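Local atomic coordinates of Can2 (Sulfobacillus thermosulfidooxidans, PDB entry 7BDV), a protein that binds cyclic tetra-adenylate through its CARF domain and acts as a dual-specificity nuclease in type III CRISPR defence. Residues A[16-21]-A[47-52]; A[23-28]-A[91-96]; A[187-192]-A[236-241]. All coordinates share one frame; numbering follows the deposited sequence.

Contact 1. Residues A[16-21]-A[47-52]. With nucleotides of chain E.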
loop_
_atom_site.group_PDB
_atom_site.type_symbol
_atom_site.label_atom_id
_atom_site.label_comp_id
_atom_site.label_asym_id
_atom_site.label_seq_id
_atom_site.Cartn_x
_atom_site.Cartn_y
_atom_site.Cartn_z
ATOM N N CYS A 16 8.797 -7.511 -24.173
ATOM C CA CYS A 16 7.987 -7.019 -23.040
ATOM C C CYS A 16 8.521 -5.709 -22.481
ATOM O O CYS A 16 9.718 -5.355 -22.668
ATOM C CB CYS A 16 7.724 -8.105 -22.017
ATOM S SG CYS A 16 9.196 -9.004 -21.523
ATOM N N LEU A 17 7.596 -4.961 -21.883
ATOM C CA LEU A 17 7.849 -3.588 -21.374
ATOM C C LEU A 17 7.975 -3.695 -19.863
ATOM O O LEU A 17 6.957 -4.028 -19.238
ATOM C CB LEU A 17 6.662 -2.689 -21.755
ATOM C CG LEU A 17 6.564 -2.260 -23.207
ATOM C CD1 LEU A 17 6.608 -3.444 -24.145
ATOM C CD2 LEU A 17 5.285 -1.475 -23.435
ATOM N N LEU A 18 9.135 -3.378 -19.280
ATOM C CA LEU A 18 9.367 -3.550 -17.828
ATOM C C LEU A 18 8.836 -2.327 -17.064
ATOM O O LEU A 18 8.993 -1.189 -17.537
ATOM C CB LEU A 18 10.858 -3.738 -17.554
ATOM C CG LEU A 18 11.465 -4.998 -18.175
ATOM C CD1 LEU A 18 12.769 -5.366 -17.479
ATOM C CD2 LEU A 18 10.508 -6.181 -18.111
ATOM N N SER A 19 8.332 -2.572 -15.867
ATOM C CA SER A 19 7.619 -1.572 -15.035
ATOM C C SER A 19 7.536 -2.091 -13.608
ATOM O O SER A 19 8.162 -3.181 -13.333
ATOM C CB SER A 19 6.266 -1.273 -15.650
ATOM O OG SER A 19 5.451 -2.410 -15.719
ATOM N N ASP A 20 6.827 -1.395 -12.705
ATOM C CA ASP A 20 6.742 -1.825 -11.285
ATOM C C ASP A 20 6.416 -3.307 -11.162
ATOM O O ASP A 20 6.991 -3.941 -10.242
ATOM C CB ASP A 20 5.713 -1.028 -10.481
ATOM C CG ASP A 20 6.152 0.401 -10.228
ATOM O OD1 ASP A 20 7.251 0.581 -9.642
ATOM O OD2 ASP A 20 5.416 1.321 -10.665
ATOM N N HIS A 21 5.461 -3.833 -11.935
ATOM C CA HIS A 21 4.949 -5.209 -11.751
ATOM C C HIS A 21 5.441 -6.083 -12.906
ATOM O O HIS A 21 4.859 -6.011 -13.956
ATOM C CB HIS A 21 3.426 -5.224 -11.590
ATOM C CG HIS A 21 3.030 -4.380 -10.419
ATOM N ND1 HIS A 21 3.131 -4.827 -9.113
ATOM C CD2 HIS A 21 2.565 -3.120 -10.356
ATOM C CE1 HIS A 21 2.757 -3.855 -8.296
ATOM N NE2 HIS A 21 2.365 -2.797 -9.033
ATOM N N GLU A 47 17.632 -2.312 -12.604
ATOM C CA GLU A 47 17.425 -3.360 -11.567
ATOM C C GLU A 47 16.223 -4.264 -11.925
ATOM O O GLU A 47 16.220 -5.440 -11.479
ATOM C CB GLU A 47 17.329 -2.758 -10.161
ATOM C CG GLU A 47 16.332 -1.614 -10.012
ATOM C CD GLU A 47 16.873 -0.177 -10.078
ATOM O OE1 GLU A 47 17.793 0.098 -10.915
ATOM O OE2 GLU A 47 16.350 0.693 -9.311
ATOM N N ARG A 48 15.255 -3.786 -12.721
ATOM C CA ARG A 48 14.099 -4.612 -13.176
ATOM C C ARG A 48 14.570 -5.723 -14.124
ATOM O O ARG A 48 13.973 -6.804 -14.119
ATOM C CB ARG A 48 13.046 -3.757 -13.878
ATOM C CG ARG A 48 12.288 -2.885 -12.892
ATOM C CD ARG A 48 11.421 -1.859 -13.561
ATOM N NE ARG A 48 10.858 -1.036 -12.508
ATOM C CZ ARG A 48 10.218 0.111 -12.704
ATOM N NH1 ARG A 48 10.030 0.586 -13.927
ATOM N NH2 ARG A 48 9.746 0.762 -11.645
ATOM N N VAL A 49 15.578 -5.447 -14.936
ATOM C CA VAL A 49 16.194 -6.470 -15.817
ATOM C C VAL A 49 16.717 -7.599 -14.919
ATOM O O VAL A 49 16.472 -8.762 -15.248
ATOM C CB VAL A 49 17.281 -5.870 -16.735
ATOM C CG1 VAL A 49 17.983 -6.952 -17.533
ATOM C CG2 VAL A 49 16.686 -4.832 -17.673
ATOM N N GLN A 50 17.360 -7.261 -13.799
ATOM C CA GLN A 50 18.009 -8.251 -12.880
ATOM C C GLN A 50 16.922 -9.069 -12.163
ATOM O O GLN A 50 17.050 -10.315 -12.073
ATOM C CB GLN A 50 18.952 -7.510 -11.931
ATOM C CG GLN A 50 19.737 -8.367 -10.941
ATOM C CD GLN A 50 20.818 -7.573 -10.222
ATOM O OE1 GLN A 50 21.633 -6.883 -10.842
ATOM N NE2 GLN A 50 20.868 -7.676 -8.899
ATOM N N ARG A 51 15.847 -8.417 -11.710
ATOM C CA ARG A 51 14.677 -9.148 -11.137
ATOM C C ARG A 51 14.088 -10.117 -12.164
ATOM O O ARG A 51 13.777 -11.244 -11.766
ATOM C CB ARG A 51 13.627 -8.184 -10.628
ATOM C CG ARG A 51 14.117 -7.418 -9.412
ATOM C CD ARG A 51 12.955 -6.608 -8.898
ATOM N NE ARG A 51 13.290 -5.796 -7.750
ATOM C CZ ARG A 51 12.419 -5.011 -7.138
ATOM N NH1 ARG A 51 11.169 -4.930 -7.575
ATOM N NH2 ARG A 51 12.810 -4.295 -6.102
ATOM N N PHE A 52 13.941 -9.700 -13.417
ATOM C CA PHE A 52 13.374 -10.539 -14.499
ATOM C C PHE A 52 14.252 -11.786 -14.690
ATOM O O PHE A 52 13.692 -12.862 -14.899
ATOM C CB PHE A 52 13.279 -9.774 -15.813
ATOM C CG PHE A 52 12.582 -10.535 -16.908
ATOM C CD1 PHE A 52 13.279 -11.433 -17.700
ATOM C CD2 PHE A 52 11.210 -10.410 -17.106
ATOM C CE1 PHE A 52 12.626 -12.177 -18.673
ATOM C CE2 PHE A 52 10.565 -11.143 -18.078
ATOM C CZ PHE A 52 11.268 -12.029 -18.866
ATOM P P A E 1 2.567 -1.250 -13.958
ATOM O OP1 A E 1 3.821 -2.079 -13.751
ATOM O OP2 A E 1 1.893 -1.001 -12.618
ATOM O "O5'" A E 1 1.584 -2.023 -14.938
ATOM C "C5'" A E 1 1.229 -3.355 -14.580
ATOM C "C4'" A E 1 0.063 -3.745 -15.429
ATOM O "O4'" A E 1 -0.066 -5.180 -15.383
ATOM C "C3'" A E 1 -1.299 -3.213 -14.969
ATOM O "O3'" A E 1 -2.180 -3.277 -16.050
ATOM C "C2'" A E 1 -1.761 -4.310 -14.030
ATOM O "O2'" A E 1 -3.162 -4.280 -13.881
ATOM C "C1'" A E 1 -1.332 -5.517 -14.868
ATOM N N9 A E 1 -1.177 -6.782 -14.228
ATOM C C8 A E 1 -1.543 -7.976 -14.779
ATOM N N7 A E 1 -1.263 -8.997 -14.020
ATOM C C5 A E 1 -0.647 -8.444 -12.920
ATOM C C6 A E 1 -0.102 -9.015 -11.762
ATOM N N6 A E 1 -0.081 -10.319 -11.518
ATOM N N1 A E 1 0.459 -8.177 -10.874
ATOM C C2 A E 1 0.447 -6.869 -11.120
ATOM N N3 A E 1 -0.061 -6.219 -12.138
ATOM C C4 A E 1 -0.577 -7.071 -13.037
ATOM P P A E 4 -0.088 4.783 -16.916
ATOM O OP1 A E 4 0.480 5.406 -18.138
ATOM O OP2 A E 4 -1.171 3.784 -16.699
ATOM O "O5'" A E 4 1.285 4.115 -16.424
ATOM C "C5'" A E 4 1.321 3.270 -15.302
ATOM C "C4'" A E 4 2.395 2.245 -15.580
ATOM O "O4'" A E 4 3.641 2.929 -15.921
ATOM C "C3'" A E 4 2.716 1.347 -14.392
ATOM O "O3'" A E 4 2.831 0.006 -14.894
ATOM C "C2'" A E 4 4.030 1.933 -13.880
ATOM O "O2'" A E 4 4.793 1.047 -13.087
ATOM C "C1'" A E 4 4.691 2.332 -15.195
ATOM N N9 A E 4 5.769 3.289 -15.086
ATOM C C8 A E 4 5.769 4.507 -14.395
ATOM N N7 A E 4 6.918 5.145 -14.518
ATOM C C5 A E 4 7.714 4.305 -15.299
ATOM C C6 A E 4 9.051 4.401 -15.751
ATOM N N6 A E 4 9.827 5.436 -15.466
ATOM N N1 A E 4 9.566 3.377 -16.495
ATOM C C2 A E 4 8.769 2.326 -16.738
ATOM N N3 A E 4 7.494 2.131 -16.375
ATOM C C4 A E 4 7.024 3.161 -15.639
HETATM O O HOH W 1 11.339 0.010 -16.511
#

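Contact 2. Residues A[23-28]-A[91-96]. With nucleotides of chain E.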
loop_
_atom_site.group_PDB
_atom_site.type_symbol
_atom_site.label_atom_id
_atom_site.label_comp_id
_atom_site.label_asym_id
_atom_site.label_seq_id
_atom_site.Cartn_x
_atom_site.Cartn_y
_atom_site.Cartn_z
ATOM N N LEU A 23 5.358 -9.386 -12.995
ATOM C CA LEU A 23 4.594 -10.657 -13.051
ATOM C C LEU A 23 3.972 -10.931 -14.408
ATOM O O LEU A 23 4.044 -12.065 -14.892
ATOM C CB LEU A 23 3.516 -10.724 -11.958
ATOM C CG LEU A 23 3.992 -11.245 -10.614
ATOM C CD1 LEU A 23 2.954 -10.956 -9.524
ATOM C CD2 LEU A 23 4.351 -12.720 -10.708
ATOM N N PRO A 24 3.248 -9.983 -15.043
ATOM C CA PRO A 24 2.555 -10.298 -16.284
ATOM C C PRO A 24 3.522 -10.514 -17.473
ATOM O O PRO A 24 3.097 -11.075 -18.450
ATOM C CB PRO A 24 1.661 -9.093 -16.560
ATOM C CG PRO A 24 2.213 -7.982 -15.689
ATOM C CD PRO A 24 2.986 -8.632 -14.565
ATOM N N ASN A 25 4.779 -10.082 -17.364
ATOM C CA ASN A 25 5.843 -10.401 -18.361
ATOM C C ASN A 25 6.469 -11.769 -18.056
ATOM O O ASN A 25 6.908 -12.454 -19.003
ATOM C CB ASN A 25 6.911 -9.318 -18.365
ATOM C CG ASN A 25 6.347 -7.969 -18.760
ATOM O OD1 ASN A 25 6.659 -6.935 -18.141
ATOM N ND2 ASN A 25 5.620 -7.972 -19.871
ATOM N N VAL A 26 6.515 -12.169 -16.790
ATOM C CA VAL A 26 7.247 -13.389 -16.336
ATOM C C VAL A 26 6.348 -14.617 -16.506
ATOM O O VAL A 26 6.866 -15.675 -16.896
ATOM C CB VAL A 26 7.749 -13.207 -14.893
ATOM C CG1 VAL A 26 8.127 -14.510 -14.219
ATOM C CG2 VAL A 26 8.885 -12.219 -14.831
ATOM N N ILE A 27 5.045 -14.490 -16.212
ATOM C CA ILE A 27 4.107 -15.634 -16.204
ATOM C C ILE A 27 4.096 -16.325 -17.568
ATOM O O ILE A 27 4.202 -17.546 -17.620
ATOM C CB ILE A 27 2.708 -15.206 -15.715
ATOM C CG1 ILE A 27 2.709 -14.947 -14.200
ATOM C CG2 ILE A 27 1.679 -16.239 -16.105
ATOM N N PRO A 28 3.949 -15.619 -18.711
ATOM C CA PRO A 28 4.016 -16.276 -20.018
ATOM C C PRO A 28 5.347 -16.980 -20.359
ATOM O O PRO A 28 5.324 -17.945 -21.097
ATOM C CB PRO A 28 3.741 -15.135 -20.999
ATOM C CG PRO A 28 3.005 -14.101 -20.165
ATOM C CD PRO A 28 3.670 -14.178 -18.826
ATOM N N ILE A 91 6.680 -11.341 -31.041
ATOM C CA ILE A 91 5.344 -11.223 -30.372
ATOM C C ILE A 91 5.486 -10.196 -29.235
ATOM O O ILE A 91 6.535 -10.195 -28.574
ATOM C CB ILE A 91 4.851 -12.603 -29.889
ATOM C CG1 ILE A 91 3.643 -12.533 -28.954
ATOM C CG2 ILE A 91 5.977 -13.367 -29.223
ATOM C CD1 ILE A 91 2.992 -13.868 -28.737
ATOM N N LEU A 92 4.478 -9.342 -29.048
ATOM C CA LEU A 92 4.479 -8.254 -28.036
ATOM C C LEU A 92 3.578 -8.663 -26.875
ATOM O O LEU A 92 2.421 -9.031 -27.109
ATOM C CB LEU A 92 3.999 -6.944 -28.657
ATOM C CG LEU A 92 3.852 -5.781 -27.678
ATOM C CD1 LEU A 92 5.209 -5.311 -27.220
ATOM C CD2 LEU A 92 3.095 -4.620 -28.309
ATOM N N ASN A 93 4.123 -8.594 -25.665
ATOM C CA ASN A 93 3.382 -8.523 -24.385
ATOM C C ASN A 93 3.205 -7.042 -24.047
ATOM O O ASN A 93 4.172 -6.418 -23.703
ATOM C CB ASN A 93 4.072 -9.322 -23.291
ATOM C CG ASN A 93 3.210 -9.431 -22.043
ATOM O OD1 ASN A 93 2.295 -8.622 -21.820
ATOM N ND2 ASN A 93 3.517 -10.409 -21.226
ATOM N N VAL A 94 1.986 -6.516 -24.194
ATOM C CA VAL A 94 1.679 -5.060 -24.099
ATOM C C VAL A 94 1.184 -4.739 -22.671
ATOM O O VAL A 94 0.718 -3.605 -22.437
ATOM C CB VAL A 94 0.654 -4.681 -25.194
ATOM C CG1 VAL A 94 -0.741 -5.218 -24.894
ATOM C CG2 VAL A 94 0.595 -3.179 -25.485
ATOM N N THR A 95 1.286 -5.681 -21.729
ATOM C CA THR A 95 0.716 -5.552 -20.346
ATOM C C THR A 95 1.582 -4.587 -19.512
ATOM O O THR A 95 1.057 -3.831 -18.699
ATOM C CB THR A 95 0.617 -6.894 -19.604
ATOM O OG1 THR A 95 0.311 -7.956 -20.508
ATOM C CG2 THR A 95 -0.407 -6.858 -18.485
ATOM N N GLY A 96 2.898 -4.627 -19.691
ATOM C CA GLY A 96 3.828 -3.758 -18.966
ATOM C C GLY A 96 3.853 -2.336 -19.493
ATOM O O GLY A 96 3.263 -2.071 -20.547
ATOM P P A E 1 2.567 -1.250 -13.958
ATOM O OP1 A E 1 3.821 -2.079 -13.751
ATOM O OP2 A E 1 1.893 -1.001 -12.618
ATOM O "O5'" A E 1 1.584 -2.023 -14.938
ATOM C "C5'" A E 1 1.229 -3.355 -14.580
ATOM C "C4'" A E 1 0.063 -3.745 -15.429
ATOM O "O4'" A E 1 -0.066 -5.180 -15.383
ATOM C "C3'" A E 1 -1.299 -3.213 -14.969
ATOM O "O3'" A E 1 -2.180 -3.277 -16.050
ATOM C "C2'" A E 1 -1.761 -4.310 -14.030
ATOM O "O2'" A E 1 -3.162 -4.280 -13.881
ATOM C "C1'" A E 1 -1.332 -5.517 -14.868
ATOM N N9 A E 1 -1.177 -6.782 -14.228
ATOM C C8 A E 1 -1.543 -7.976 -14.779
ATOM N N7 A E 1 -1.263 -8.997 -14.020
ATOM C C5 A E 1 -0.647 -8.444 -12.920
ATOM C C6 A E 1 -0.102 -9.015 -11.762
ATOM N N6 A E 1 -0.081 -10.319 -11.518
ATOM N N1 A E 1 0.459 -8.177 -10.874
ATOM C C2 A E 1 0.447 -6.869 -11.120
ATOM N N3 A E 1 -0.061 -6.219 -12.138
ATOM C C4 A E 1 -0.577 -7.071 -13.037
#

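Contact 3. Residues A[187-192]-A[236-241]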
loop_
_atom_site.group_PDB
_atom_site.type_symbol
_atom_site.label_atom_id
_atom_site.label_comp_id
_atom_site.label_asym_id
_atom_site.label_seq_id
_atom_site.Cartn_x
_atom_site.Cartn_y
_atom_site.Cartn_z
ATOM N N ARG A 187 -7.307 -14.667 27.979
ATOM C CA ARG A 187 -6.562 -14.463 29.247
ATOM C C ARG A 187 -5.314 -15.355 29.248
ATOM O O ARG A 187 -4.245 -14.828 29.594
ATOM C CB ARG A 187 -7.477 -14.773 30.438
ATOM C CG ARG A 187 -6.821 -14.605 31.798
ATOM C CD ARG A 187 -7.749 -14.869 32.966
ATOM N NE ARG A 187 -6.930 -14.889 34.177
ATOM C CZ ARG A 187 -6.363 -15.969 34.701
ATOM N NH1 ARG A 187 -6.554 -17.160 34.178
ATOM N NH2 ARG A 187 -5.608 -15.866 35.773
ATOM N N LEU A 188 -5.432 -16.637 28.903
ATOM C CA LEU A 188 -4.259 -17.551 28.873
ATOM C C LEU A 188 -3.266 -17.085 27.803
ATOM O O LEU A 188 -2.067 -17.199 28.060
ATOM C CB LEU A 188 -4.727 -18.986 28.615
ATOM C CG LEU A 188 -5.517 -19.619 29.748
ATOM C CD1 LEU A 188 -5.972 -21.029 29.364
ATOM C CD2 LEU A 188 -4.683 -19.660 31.012
ATOM N N ASN A 189 -3.740 -16.574 26.653
ATOM C CA ASN A 189 -2.899 -16.019 25.551
ATOM C C ASN A 189 -2.036 -14.892 26.117
ATOM O O ASN A 189 -0.826 -14.836 25.825
ATOM C CB ASN A 189 -3.732 -15.468 24.385
ATOM C CG ASN A 189 -3.074 -15.512 23.020
ATOM O OD1 ASN A 189 -3.755 -15.812 22.053
ATOM N ND2 ASN A 189 -1.788 -15.214 22.892
ATOM N N TRP A 190 -2.655 -14.002 26.893
ATOM C CA TRP A 190 -1.997 -12.826 27.505
ATOM C C TRP A 190 -0.905 -13.307 28.462
ATOM O O TRP A 190 0.263 -12.905 28.272
ATOM C CB TRP A 190 -3.033 -11.957 28.204
ATOM C CG TRP A 190 -2.457 -10.690 28.739
ATOM C CD1 TRP A 190 -1.467 -9.922 28.193
ATOM C CD2 TRP A 190 -2.886 -10.005 29.926
ATOM N NE1 TRP A 190 -1.222 -8.837 28.985
ATOM C CE2 TRP A 190 -2.073 -8.861 30.056
ATOM C CE3 TRP A 190 -3.867 -10.249 30.899
ATOM C CZ2 TRP A 190 -2.214 -7.963 31.108
ATOM C CZ3 TRP A 190 -4.010 -9.358 31.942
ATOM C CH2 TRP A 190 -3.195 -8.227 32.039
ATOM N N ILE A 191 -1.270 -14.159 29.416
ATOM C CA ILE A 191 -0.340 -14.796 30.388
ATOM C C ILE A 191 0.859 -15.387 29.633
ATOM O O ILE A 191 1.984 -15.185 30.076
ATOM C CB ILE A 191 -1.068 -15.864 31.225
ATOM C CG1 ILE A 191 -2.031 -15.238 32.233
ATOM C CG2 ILE A 191 -0.082 -16.790 31.929
ATOM C CD1 ILE A 191 -3.133 -16.197 32.634
ATOM N N ALA A 192 0.613 -16.138 28.566
ATOM C CA ALA A 192 1.645 -16.852 27.782
ATOM C C ALA A 192 2.519 -15.798 27.097
ATOM O O ALA A 192 3.737 -15.991 27.074
ATOM C CB ALA A 192 1.019 -17.816 26.797
ATOM N N PHE A 236 1.983 -22.678 22.087
ATOM C CA PHE A 236 0.668 -23.228 21.677
ATOM C C PHE A 236 -0.451 -22.386 22.308
ATOM O O PHE A 236 -1.440 -22.110 21.642
ATOM C CB PHE A 236 0.566 -24.706 22.059
ATOM C CG PHE A 236 -0.718 -25.379 21.648
ATOM C CD1 PHE A 236 -0.861 -25.964 20.394
ATOM C CD2 PHE A 236 -1.805 -25.418 22.510
ATOM C CE1 PHE A 236 -2.045 -26.579 20.020
ATOM C CE2 PHE A 236 -2.987 -26.030 22.129
ATOM C CZ PHE A 236 -3.094 -26.632 20.890
ATOM N N ILE A 237 -0.328 -21.996 23.572
ATOM C CA ILE A 237 -1.407 -21.209 24.257
ATOM C C ILE A 237 -1.315 -19.748 23.834
ATOM O O ILE A 237 -2.372 -19.063 23.832
ATOM C CB ILE A 237 -1.342 -21.405 25.770
ATOM C CG1 ILE A 237 -1.551 -22.873 26.131
ATOM C CG2 ILE A 237 -2.319 -20.490 26.481
ATOM C CD1 ILE A 237 -2.935 -23.400 25.813
ATOM N N ASN A 238 -0.113 -19.307 23.433
ATOM C CA ASN A 238 0.172 -17.944 22.920
ATOM C C ASN A 238 -0.322 -17.805 21.474
ATOM O O ASN A 238 0.441 -17.364 20.606
ATOM C CB ASN A 238 1.664 -17.614 23.057
ATOM C CG ASN A 238 1.956 -16.133 23.008
ATOM O OD1 ASN A 238 1.109 -15.314 23.342
ATOM N ND2 ASN A 238 3.154 -15.778 22.583
ATOM N N GLY A 239 -1.592 -18.134 21.234
ATOM C CA GLY A 239 -2.239 -18.079 19.913
ATOM C C GLY A 239 -1.687 -19.097 18.920
ATOM O O GLY A 239 -2.165 -19.087 17.771
ATOM N N GLY A 240 -0.703 -19.927 19.285
ATOM C CA GLY A 240 -0.173 -20.947 18.351
ATOM C C GLY A 240 -1.254 -21.920 17.922
ATOM O O GLY A 240 -1.262 -22.353 16.766
ATOM N N TRP A 241 -2.138 -22.326 18.838
ATOM C CA TRP A 241 -3.231 -23.269 18.522
ATOM C C TRP A 241 -4.060 -22.728 17.341
ATOM O O TRP A 241 -4.475 -23.528 16.438
ATOM C CB TRP A 241 -4.090 -23.536 19.754
ATOM C CG TRP A 241 -4.913 -22.354 20.170
ATOM C CD1 TRP A 241 -4.585 -21.444 21.122
ATOM C CD2 TRP A 241 -6.214 -21.968 19.688
ATOM N NE1 TRP A 241 -5.618 -20.565 21.320
ATOM C CE2 TRP A 241 -6.609 -20.836 20.423
ATOM C CE3 TRP A 241 -7.105 -22.500 18.749
ATOM C CZ2 TRP A 241 -7.810 -20.175 20.197
ATOM C CZ3 TRP A 241 -8.295 -21.837 18.522
ATOM C CH2 TRP A 241 -8.642 -20.698 19.241
#

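Contact 1. Residues A[16-21]-A[47-52]
Asp20 holds O2' of A4 of chain E at two points, and Arg48 takes the other oxygen of its carboxylate. The O2' hydroxyl donates to Asp20 OD2 at 2.5 Å and accepts from Asp20 N at 3.2 Å. This is part of the cyclic-nucleotide pocket of the CARF domain, a Rossmann-like fold. The turn after strand 13-17 meets the first turns of helix 47-55.

Asp20 OD1 forms a salt bridge with Arg48 NH2 at 3.2 Å, with the carboxylate and guanidinium planes 69° apart. The Arg48 chain is extended from CG to NE and reaches across to the turn. Ser19 C and Asp20 N lie over one face of its guanidinium, above the centre. C2 of the A4 base sits at the guanidinium edge, 3.5 Å from Arg48 NH1. A water accepts from Arg48 NH1 and donates to Leu18 O. The phosphate of A1 of chain E is held nearby: Ser19 OG donates to OP1 at 2.6 Å, and His21 N also bonds OP1.

Apolar side chains complete the contact. Leu18 CD1 lies 3.8 Å from Arg48 C and 4.0 Å from Val49 CG2. Cys16 SG approaches the Phe52 ring obliquely, 4.3 Å from Phe52 CE2.

Contact 2. Residues A[23-28]-A[91-96]
Asn93 has CG anti to its backbone N (chi1 -171°), which sets CG toward helix 23-31; the amide nitrogen then meets Pro24 O. Thr95 has CG2 anti to its own N, and this methyl lies 3.6 Å from Pro24 CB. Asn93 ND2 donates to Pro24 O at 2.9 Å. Pro24 O lies near the plane of the Asn93 amide, while the donor is tilted 32° from the carbonyl plane. In a regular helix Pro24 O would accept from the nitrogen four residues on. That residue is Pro28, which has no N-H, so the Asn93 side chain serves this carbonyl instead. Pro28 CG also rests 3.9 Å from Asn93 ND2.

The other end of the amide shapes the loop. Asn93 OD1 accepts from Thr95 N at 3.1 Å, which makes an Asx turn just after the strand. The loop lies at the C-terminal end of parallel strand 90-93, where Rossmann-like folds such as the CARF domain bind ligands. The Asn25 amide crosses that of Asn93 obliquely, with planes 71° apart. Tyr14 OH bonds both Asn25 O and Asn93 ND2.

The nucleotide A1 of chain E rests against both segments. Thr95 CG2 is 3.5 Å from its O4', and Pro24 CG is 3.6 Å from that oxygen. Pro24 CD lies 4.0 Å from C5 of the base. Thr95 O accepts from Lys99 NZ of the second subunit.

Contact 3. Residues A[187-192]-A[236-241]
Asn189 and Asn238 meet with their side chains at about a right angle and their amide planes 76° apart. They sit where helix 182-193 crosses helix 231-254. The two CA atoms, Asn189 CA and Asn238 CA, are 4.5 Å apart. The axes of the two short segments approach to 7.5 Å, with a crossing angle of -109°.

Asn189 has CG anti to its backbone N (chi1 -152°), which puts CG 3.5 Å from Gly239 N. Its polar end is held mainly by other parts of the chain: OD1 accepts from Tyr331 OH, and ND2 donates to Thr294 O. These bonds fix the amide in a buried place. At the backbone, Asn189 CA makes a CH...O contact with Ile237 O at 3.5 Å. That carbonyl also accepts from Gly239 N.

Apolar contacts run through Ile237. It has CG2 anti to its backbone N. This methyl lies 3.6 Å from Leu188 CB and also meets Ala192 CB. Ala192 touches Asn238 too, with Ala192 CB 3.8 Å from Asn238 CB. Gly239 has the positive phi that glycine takes up easily, and Asn189 OD1 lies 3.5 Å from Gly239 CA.

Segment 236-241 falls in the Card1-like endonuclease region. Helix 231-254 is not regular at this point. Trp241 N bonds Phe236 O, one residue further than in an alpha helix. This is a pi-type turn, within which Asn238 centres an inverse gamma turn.

Overall arrangement
Contacts 1 and 2 lie side by side in the CARF domain, their centres about 10 Å apart. They touch directly, for instance through Phe52 and Val26. Their segments alternate along the chain: 16-21, 23-28, 47-52, 91-96. Strands 13-17 and 90-93 are neighbours in one sheet, and helix 23-31 follows strand 13-17. Together they contact nucleotides A1 and A4 of chain E. Contact 3 comes later in the chain, on the opposite side of its centre. Its centre is about 44 Å from that of contact 1 and about 46 Å from that of contact 2. It joins helix 182-193 to helix 231-254. Its nearest atom is about 31 Å from the bound nucleotides, so it takes no direct part in binding them.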